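PDB 5H4U: endo-beta-1,4-glucanase from Cryptopygus antarcticus, which hydrolyses internal beta-1,4-glucosidic linkages of cellulose, lichenan and cereal beta-glucans, releasing mainly cellobiose, cellotriose and cellotetraose from carboxymethylcellulose. Local coordinates for residues 106-112 against 201-207; 86-90 against 212-217; 143-149 against 165-170. All coordinates share one frame. Numbering follows the deposited sequence.

Contact 1: residues 106-112 against 201-207; sequences CYEMTFT and SMKFTQV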
# COMPACT_ATOMS: atom_id res chain seq x y z
N CYS A 106 8.69 1.34 -8.49
CA CYS A 106 8.28 -0.03 -8.29
C CYS A 106 9.44 -0.91 -7.89
O CYS A 106 10.57 -0.76 -8.37
CB CYS A 106 7.62 -0.63 -9.53
SG CYS A 106 6.02 0.08 -9.79
N TYR A 107 9.14 -1.85 -7.03
CA TYR A 107 10.12 -2.80 -6.57
C TYR A 107 9.49 -4.18 -6.69
O TYR A 107 8.30 -4.34 -6.44
CB TYR A 107 10.55 -2.46 -5.13
CG TYR A 107 11.06 -1.03 -5.00
CD1 TYR A 107 10.18 0.04 -4.93
CD2 TYR A 107 12.42 -0.75 -4.97
CE1 TYR A 107 10.63 1.32 -4.84
CE2 TYR A 107 12.89 0.54 -4.88
CZ TYR A 107 11.98 1.57 -4.81
OH TYR A 107 12.41 2.87 -4.69
N GLU A 108 10.26 -5.14 -7.20
CA GLU A 108 9.86 -6.53 -7.12
C GLU A 108 10.70 -7.23 -6.06
O GLU A 108 11.93 -7.08 -6.02
CB GLU A 108 9.96 -7.26 -8.46
CG GLU A 108 11.09 -8.21 -8.54
CD GLU A 108 11.05 -9.07 -9.79
OE1 GLU A 108 11.46 -10.24 -9.63
OE2 GLU A 108 10.59 -8.61 -10.87
N MET A 109 10.03 -7.93 -5.16
CA MET A 109 10.65 -8.54 -4.00
C MET A 109 10.38 -10.03 -4.00
O MET A 109 9.30 -10.49 -4.40
CB MET A 109 10.16 -7.86 -2.68
CG MET A 109 8.63 -7.55 -2.52
SD MET A 109 8.25 -6.37 -1.13
CE MET A 109 6.83 -7.06 -0.36
N THR A 110 11.39 -10.78 -3.58
CA THR A 110 11.28 -12.20 -3.31
C THR A 110 11.22 -12.36 -1.80
O THR A 110 12.14 -11.94 -1.09
CB THR A 110 12.45 -13.00 -3.88
OG1 THR A 110 12.56 -12.75 -5.27
CG2 THR A 110 12.19 -14.50 -3.68
N PHE A 111 10.12 -12.92 -1.31
CA PHE A 111 10.01 -13.14 0.11
C PHE A 111 11.01 -14.19 0.56
O PHE A 111 11.28 -15.17 -0.15
CB PHE A 111 8.58 -13.51 0.47
CG PHE A 111 7.66 -12.38 0.25
CD1 PHE A 111 7.73 -11.27 1.07
CD2 PHE A 111 6.77 -12.39 -0.80
CE1 PHE A 111 6.91 -10.22 0.87
CE2 PHE A 111 5.95 -11.35 -1.01
CZ PHE A 111 6.01 -10.25 -0.17
N THR A 112 11.58 -13.96 1.73
CA THR A 112 12.73 -14.70 2.20
C THR A 112 12.47 -15.60 3.41
O THR A 112 13.28 -16.48 3.69
CB THR A 112 13.86 -13.68 2.48
OG1 THR A 112 14.51 -13.35 1.27
CG2 THR A 112 14.89 -14.16 3.43
N SER A 201 10.18 -11.19 5.61
CA SER A 201 11.37 -10.53 5.11
C SER A 201 11.55 -10.82 3.62
O SER A 201 10.98 -11.77 3.08
CB SER A 201 12.57 -11.01 5.89
OG SER A 201 12.36 -10.72 7.25
N MET A 202 12.38 -10.02 2.96
CA MET A 202 12.53 -10.24 1.53
C MET A 202 13.86 -9.67 1.06
O MET A 202 14.55 -8.97 1.80
CB MET A 202 11.34 -9.64 0.76
CG MET A 202 11.04 -8.14 0.98
SD MET A 202 12.37 -7.14 0.38
CE MET A 202 11.86 -5.54 0.78
N LYS A 203 14.20 -9.99 -0.18
CA LYS A 203 15.16 -9.24 -0.97
C LYS A 203 14.40 -8.57 -2.11
O LYS A 203 13.37 -9.08 -2.54
CB LYS A 203 16.28 -10.15 -1.49
CG LYS A 203 15.77 -11.43 -2.11
CD LYS A 203 16.86 -12.34 -2.69
CE LYS A 203 16.30 -13.76 -2.97
NZ LYS A 203 16.15 -14.10 -4.45
N PHE A 204 14.86 -7.42 -2.57
CA PHE A 204 14.10 -6.63 -3.52
C PHE A 204 15.02 -5.98 -4.53
O PHE A 204 16.18 -5.68 -4.25
CB PHE A 204 13.26 -5.52 -2.84
CG PHE A 204 14.07 -4.39 -2.25
CD1 PHE A 204 14.68 -4.53 -1.01
CD2 PHE A 204 14.18 -3.17 -2.90
CE1 PHE A 204 15.43 -3.48 -0.45
CE2 PHE A 204 14.91 -2.10 -2.34
CZ PHE A 204 15.53 -2.26 -1.12
N THR A 205 14.45 -5.66 -5.68
CA THR A 205 15.15 -4.94 -6.71
C THR A 205 14.19 -3.98 -7.39
O THR A 205 13.01 -4.31 -7.61
CB THR A 205 15.74 -5.89 -7.74
OG1 THR A 205 16.45 -6.92 -7.05
CG2 THR A 205 16.69 -5.15 -8.72
N GLN A 206 14.68 -2.78 -7.67
CA GLN A 206 13.85 -1.80 -8.34
C GLN A 206 13.63 -2.27 -9.78
O GLN A 206 14.51 -2.88 -10.39
CB GLN A 206 14.50 -0.43 -8.28
CG GLN A 206 13.87 0.60 -9.18
CD GLN A 206 14.23 2.04 -8.78
OE1 GLN A 206 13.35 2.88 -8.65
NE2 GLN A 206 15.50 2.30 -8.55
N VAL A 207 12.41 -2.07 -10.27
CA VAL A 207 12.04 -2.44 -11.63
C VAL A 207 11.24 -1.27 -12.21
O VAL A 207 10.70 -0.45 -11.48
CB VAL A 207 11.23 -3.77 -11.73
CG1 VAL A 207 11.99 -4.91 -11.06
CG2 VAL A 207 9.86 -3.60 -11.10
O HOH W 1 10.98 2.22 -10.10
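The ring of Y107 overlaps that of F204, its diagonal neighbour on the adjacent strand: Y107 CD2 lies 3.6 Å from F204 CD2, the centroids are 5.8 Å apart and the planes meet obliquely at 64°. F137 of strand 135-140 meets both rings, edge-to-face in the case of Y107. On the same face, M109 and F204 form a non-hydrogen-bonded pair, their CB atoms 3.9 Å apart, and M202 CG closes to 3.8 Å of M109 CB. These residues illustrate how a double-psi beta-barrel, the fold of glycosyl hydrolase family 45, builds its interior from alternate residues of neighbouring strands. Strands 106-111 and 201-207 run antiparallel, and 106-111 is held on its other edge by 120-128. Two reciprocal pairs of backbone hydrogen bonds set the register: E108 N to T205 O and T205 N to E108 O, both 2.9 Å, then T110 N to K203 O at 2.8 Å and K203 N to T110 O at 3.0 Å. Beyond them, T112 N reaches S201 O at 2.6 Å. E108, T110, K203 and T205 turn to the face opposite the aromatic one, where each keeps some exposure to solvent. At the other end, a water accepts from C106 N (2.9 Å) and lies 3.0 Å from V207 O, while C106 SG continues into a disulfide with C209.

Contact 2: residues 86-90 against 212-217; sequences GYGFA and ILTQKS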
# COMPACT_ATOMS: atom_id res chain seq x y z
N GLY A 86 2.37 -11.70 -7.05
CA GLY A 86 1.64 -10.70 -6.32
C GLY A 86 1.89 -9.31 -6.86
O GLY A 86 2.92 -9.01 -7.46
N TYR A 87 0.89 -8.44 -6.65
CA TYR A 87 0.95 -7.06 -7.08
C TYR A 87 0.29 -6.20 -6.03
O TYR A 87 -0.67 -6.62 -5.38
CB TYR A 87 0.29 -6.84 -8.45
CG TYR A 87 1.15 -7.36 -9.55
CD1 TYR A 87 2.12 -6.57 -10.13
CD2 TYR A 87 1.02 -8.68 -10.01
CE1 TYR A 87 2.92 -7.05 -11.14
CE2 TYR A 87 1.82 -9.18 -11.01
CZ TYR A 87 2.77 -8.36 -11.57
OH TYR A 87 3.58 -8.84 -12.57
N GLY A 88 0.81 -5.00 -5.81
CA GLY A 88 0.16 -4.14 -4.86
C GLY A 88 0.85 -2.80 -4.74
O GLY A 88 1.69 -2.42 -5.57
N PHE A 89 0.47 -2.10 -3.70
CA PHE A 89 1.01 -0.79 -3.40
C PHE A 89 1.56 -0.82 -1.98
O PHE A 89 1.17 -1.65 -1.15
CB PHE A 89 -0.08 0.27 -3.64
CG PHE A 89 -0.64 0.21 -5.03
CD1 PHE A 89 -0.10 1.00 -6.05
CD2 PHE A 89 -1.65 -0.68 -5.36
CE1 PHE A 89 -0.59 0.92 -7.34
CE2 PHE A 89 -2.14 -0.77 -6.66
CZ PHE A 89 -1.61 0.03 -7.65
N ALA A 90 2.51 0.07 -1.71
CA ALA A 90 3.19 0.01 -0.42
C ALA A 90 3.71 1.38 -0.02
O ALA A 90 3.91 2.28 -0.84
CB ALA A 90 4.33 -1.00 -0.45
N ILE A 212 0.26 -2.89 -15.26
CA ILE A 212 -0.86 -3.38 -14.47
C ILE A 212 -0.96 -2.67 -13.13
O ILE A 212 -2.03 -2.66 -12.51
CB ILE A 212 -0.85 -4.91 -14.33
CG1 ILE A 212 -2.26 -5.37 -13.93
CG2 ILE A 212 0.26 -5.41 -13.42
CD1 ILE A 212 -2.49 -6.82 -13.96
N LEU A 213 0.12 -2.05 -12.66
CA LEU A 213 0.07 -1.19 -11.49
C LEU A 213 -0.17 0.27 -11.88
O LEU A 213 -1.07 0.92 -11.34
CB LEU A 213 1.38 -1.34 -10.69
CG LEU A 213 1.52 -2.62 -9.85
CD1 LEU A 213 2.93 -2.77 -9.27
CD2 LEU A 213 0.48 -2.67 -8.73
N THR A 214 0.60 0.79 -12.83
CA THR A 214 0.51 2.21 -13.17
C THR A 214 -0.80 2.57 -13.86
O THR A 214 -1.18 3.75 -13.85
CB THR A 214 1.67 2.65 -14.07
OG1 THR A 214 1.46 2.16 -15.40
CG2 THR A 214 2.97 2.13 -13.55
N GLN A 215 -1.49 1.62 -14.47
CA GLN A 215 -2.80 1.95 -14.99
C GLN A 215 -3.82 2.12 -13.87
O GLN A 215 -4.84 2.79 -14.06
CB GLN A 215 -3.23 0.89 -16.01
CG GLN A 215 -4.70 0.62 -16.16
CD GLN A 215 -5.07 -0.79 -15.70
OE1 GLN A 215 -4.51 -1.78 -16.20
NE2 GLN A 215 -6.00 -0.89 -14.73
N LYS A 216 -3.52 1.59 -12.68
CA LYS A 216 -4.35 1.82 -11.50
C LYS A 216 -3.96 3.11 -10.80
O LYS A 216 -4.83 3.96 -10.53
CB LYS A 216 -4.21 0.64 -10.55
CG LYS A 216 -5.05 -0.55 -10.91
CD LYS A 216 -4.48 -1.82 -10.34
CE LYS A 216 -5.21 -3.00 -10.91
NZ LYS A 216 -4.77 -3.21 -12.31
N SER A 217 -2.67 3.32 -10.54
CA SER A 217 -2.25 4.46 -9.72
C SER A 217 -2.21 5.75 -10.51
O SER A 217 -2.43 6.83 -9.94
CB SER A 217 -0.88 4.20 -9.12
OG SER A 217 0.11 4.23 -10.14
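In the double-psi beta-barrel of this family 45 enzyme, the C-terminal helix 211-217 packs against strand 85-94 of the barrel sheet, a small example of how a helix covers a strand by fitting side chains between alternate residues. The bump is L213. It projects from the helix between Y87 and F89, which flank G88 on the strand, and its CA comes within 7.3 Å of that of G88. Between these two rings the leucine reaches the backbone: L213 CD2 rests 3.4 Å from G88 O. The same methyl lies over the face of the F89 ring, 4.0 Å from its centroid, as a CH-pi contact, while L213 CD1 lies at the edge of the Y87 ring, 4.0 Å from Y87 CD1. A second bump, I212, covers a face of Y87, with CG2 4.1 Å from the ring centroid. One turn further along, K216 and S217 border the far end of F89, K216 CB at 3.9 Å from CZ and S217 CB at 3.7 Å from CE1. No hydrogen bond joins the two segments, whose axes approach to 9.3 Å at 39°, so the fit is one of apolar shape. The polar ends turn elsewhere: S217 OG bonds to Q124 of strand 120-128 and to the backbone of C219, and K216 NZ folds back to donate to I212 O at 2.8 Å.

Contact 3: residues 143-149 against 165-170; sequences GGGVGIF and QRYGGI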
# COMPACT_ATOMS: atom_id res chain seq x y z
N GLY A 143 -7.48 -4.48 6.11
CA GLY A 143 -7.65 -5.32 7.26
C GLY A 143 -6.38 -5.63 8.00
O GLY A 143 -6.44 -6.31 9.03
N GLY A 144 -5.22 -5.23 7.47
CA GLY A 144 -3.96 -5.48 8.14
C GLY A 144 -3.59 -4.53 9.26
O GLY A 144 -2.47 -4.64 9.77
N GLY A 145 -4.47 -3.64 9.68
CA GLY A 145 -4.17 -2.68 10.74
C GLY A 145 -3.98 -1.26 10.23
O GLY A 145 -3.41 -1.03 9.15
N VAL A 146 -4.44 -0.29 11.01
CA VAL A 146 -4.31 1.12 10.61
C VAL A 146 -2.96 1.69 11.00
O VAL A 146 -2.41 2.54 10.30
CB VAL A 146 -5.46 1.94 11.21
CG1 VAL A 146 -6.75 1.63 10.51
CG2 VAL A 146 -5.58 1.67 12.69
N GLY A 147 -2.41 1.30 12.13
CA GLY A 147 -1.11 1.84 12.47
C GLY A 147 -1.23 3.20 13.14
O GLY A 147 -2.23 3.53 13.77
N ILE A 148 -0.19 4.02 12.94
CA ILE A 148 -0.14 5.35 13.53
C ILE A 148 -1.39 6.16 13.18
O ILE A 148 -1.99 6.80 14.04
CB ILE A 148 1.16 6.05 13.11
CG1 ILE A 148 2.34 5.46 13.88
CG2 ILE A 148 1.10 7.56 13.34
CD1 ILE A 148 3.68 5.85 13.33
N PHE A 149 -1.80 6.12 11.92
CA PHE A 149 -2.94 6.89 11.44
C PHE A 149 -4.16 5.99 11.21
O PHE A 149 -4.07 4.77 11.22
CB PHE A 149 -2.59 7.64 10.14
CG PHE A 149 -1.33 8.46 10.22
CD1 PHE A 149 -1.36 9.77 10.68
CD2 PHE A 149 -0.12 7.94 9.82
CE1 PHE A 149 -0.20 10.53 10.74
CE2 PHE A 149 1.04 8.69 9.89
CZ PHE A 149 1.00 9.98 10.35
N GLN A 165 -6.91 -5.34 15.43
CA GLN A 165 -5.88 -4.64 16.17
C GLN A 165 -5.41 -3.41 15.43
O GLN A 165 -5.25 -3.43 14.20
CB GLN A 165 -4.68 -5.56 16.37
CG GLN A 165 -5.01 -6.88 16.97
CD GLN A 165 -5.15 -6.85 18.47
OE1 GLN A 165 -5.46 -5.81 19.07
NE2 GLN A 165 -4.89 -8.01 19.10
N ARG A 166 -5.08 -2.36 16.17
CA ARG A 166 -4.52 -1.20 15.51
C ARG A 166 -3.26 -1.58 14.75
O ARG A 166 -2.97 -0.99 13.71
CB ARG A 166 -4.23 -0.13 16.54
CG ARG A 166 -3.53 1.06 15.99
CD ARG A 166 -4.14 2.25 16.61
NE ARG A 166 -3.90 3.43 15.80
CZ ARG A 166 -4.80 4.38 15.59
NH1 ARG A 166 -4.47 5.42 14.85
NH2 ARG A 166 -6.03 4.27 16.10
N TYR A 167 -2.55 -2.60 15.22
CA TYR A 167 -1.34 -3.10 14.58
C TYR A 167 -1.47 -4.57 14.23
O TYR A 167 -1.38 -5.43 15.11
CB TYR A 167 -0.15 -2.87 15.49
CG TYR A 167 0.21 -1.43 15.61
CD1 TYR A 167 1.04 -0.83 14.69
CD2 TYR A 167 -0.28 -0.66 16.65
CE1 TYR A 167 1.39 0.49 14.79
CE2 TYR A 167 0.05 0.66 16.77
CZ TYR A 167 0.89 1.24 15.84
OH TYR A 167 1.23 2.57 15.96
N GLY A 168 -1.58 -4.88 12.94
CA GLY A 168 -1.78 -6.23 12.47
C GLY A 168 -3.19 -6.51 12.00
O GLY A 168 -3.41 -7.44 11.22
N GLY A 169 -4.16 -5.74 12.51
CA GLY A 169 -5.52 -5.83 12.01
C GLY A 169 -6.20 -7.11 12.46
O GLY A 169 -6.01 -7.57 13.60
N ILE A 170 -6.95 -7.72 11.54
CA ILE A 170 -7.80 -8.84 11.89
C ILE A 170 -6.97 -10.11 11.93
O ILE A 170 -5.87 -10.18 11.39
CB ILE A 170 -8.96 -8.96 10.88
CG1 ILE A 170 -8.43 -9.39 9.52
CG2 ILE A 170 -9.66 -7.64 10.70
CD1 ILE A 170 -9.49 -9.59 8.49
O HOH W 2 -6.72 -1.37 12.87
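Q165 begins the second segment with its backbone: a water lies 2.9 Å from Q165 O, and the same water accepts a hydrogen bond from V146 N at 3.1 Å. R166 does most of the joining. Its O receives G147 N at 2.8 Å, while its guanidinium reads the carbonyls beyond, NE donating to G147 O at 2.6 Å and NH1 to I148 O at 3.0 Å, with V146 CG2 over one face of the group. Y167 bends its ring back over the backbone, G147 CA lying 4.1 Å from the ring centroid in an off-centre CH-pi contact. G168 follows at positive phi (106°), where a CB would jam against Y167 O. G169, with G145, then illustrates how two loops can press backbone to backbone where side chains are missing. The CA atoms of G145 and G169 are only 3.7 Å apart; a CB on G169 would collide with G143 O, and one on G145 with G168 N. G169 CA makes a CA-H...O contact with G143 O at 3.2 Å, and the same oxygen accepts from I170 N at 2.9 Å. The contact thus joins two irregular loops: 143-149, which follows strand 135-140 and carries F149 up to the inferred nucleophile D29, and 165-170, which follows helix 152-156. G168 O bonds to R26 of strand 19-27, and the side chain of I170 packs on C187 and F191 of helix 184-191.

How the contacts relate
Contacts 1 and 2 are neighbours in space and in sequence: their centres lie 14 Å apart, strand 201-207 leads into helix 211-217, and L213 CD1 packs 4.2 Å from C106 SG. Both reach the same barrel sheet, contact 1 as a strand pair, contact 2 as a helix packed on one strand. Contact 3 stands apart in the loops, its centre 23 Å from that of contact 1 and 21 Å from that of contact 2. Of the three, only contact 3 comes close to an inferred catalytic residue: the F149 side chain is about 4 Å from that of D29, whereas those of M109 and F89 stay about 9 and 10 Å from that of D138.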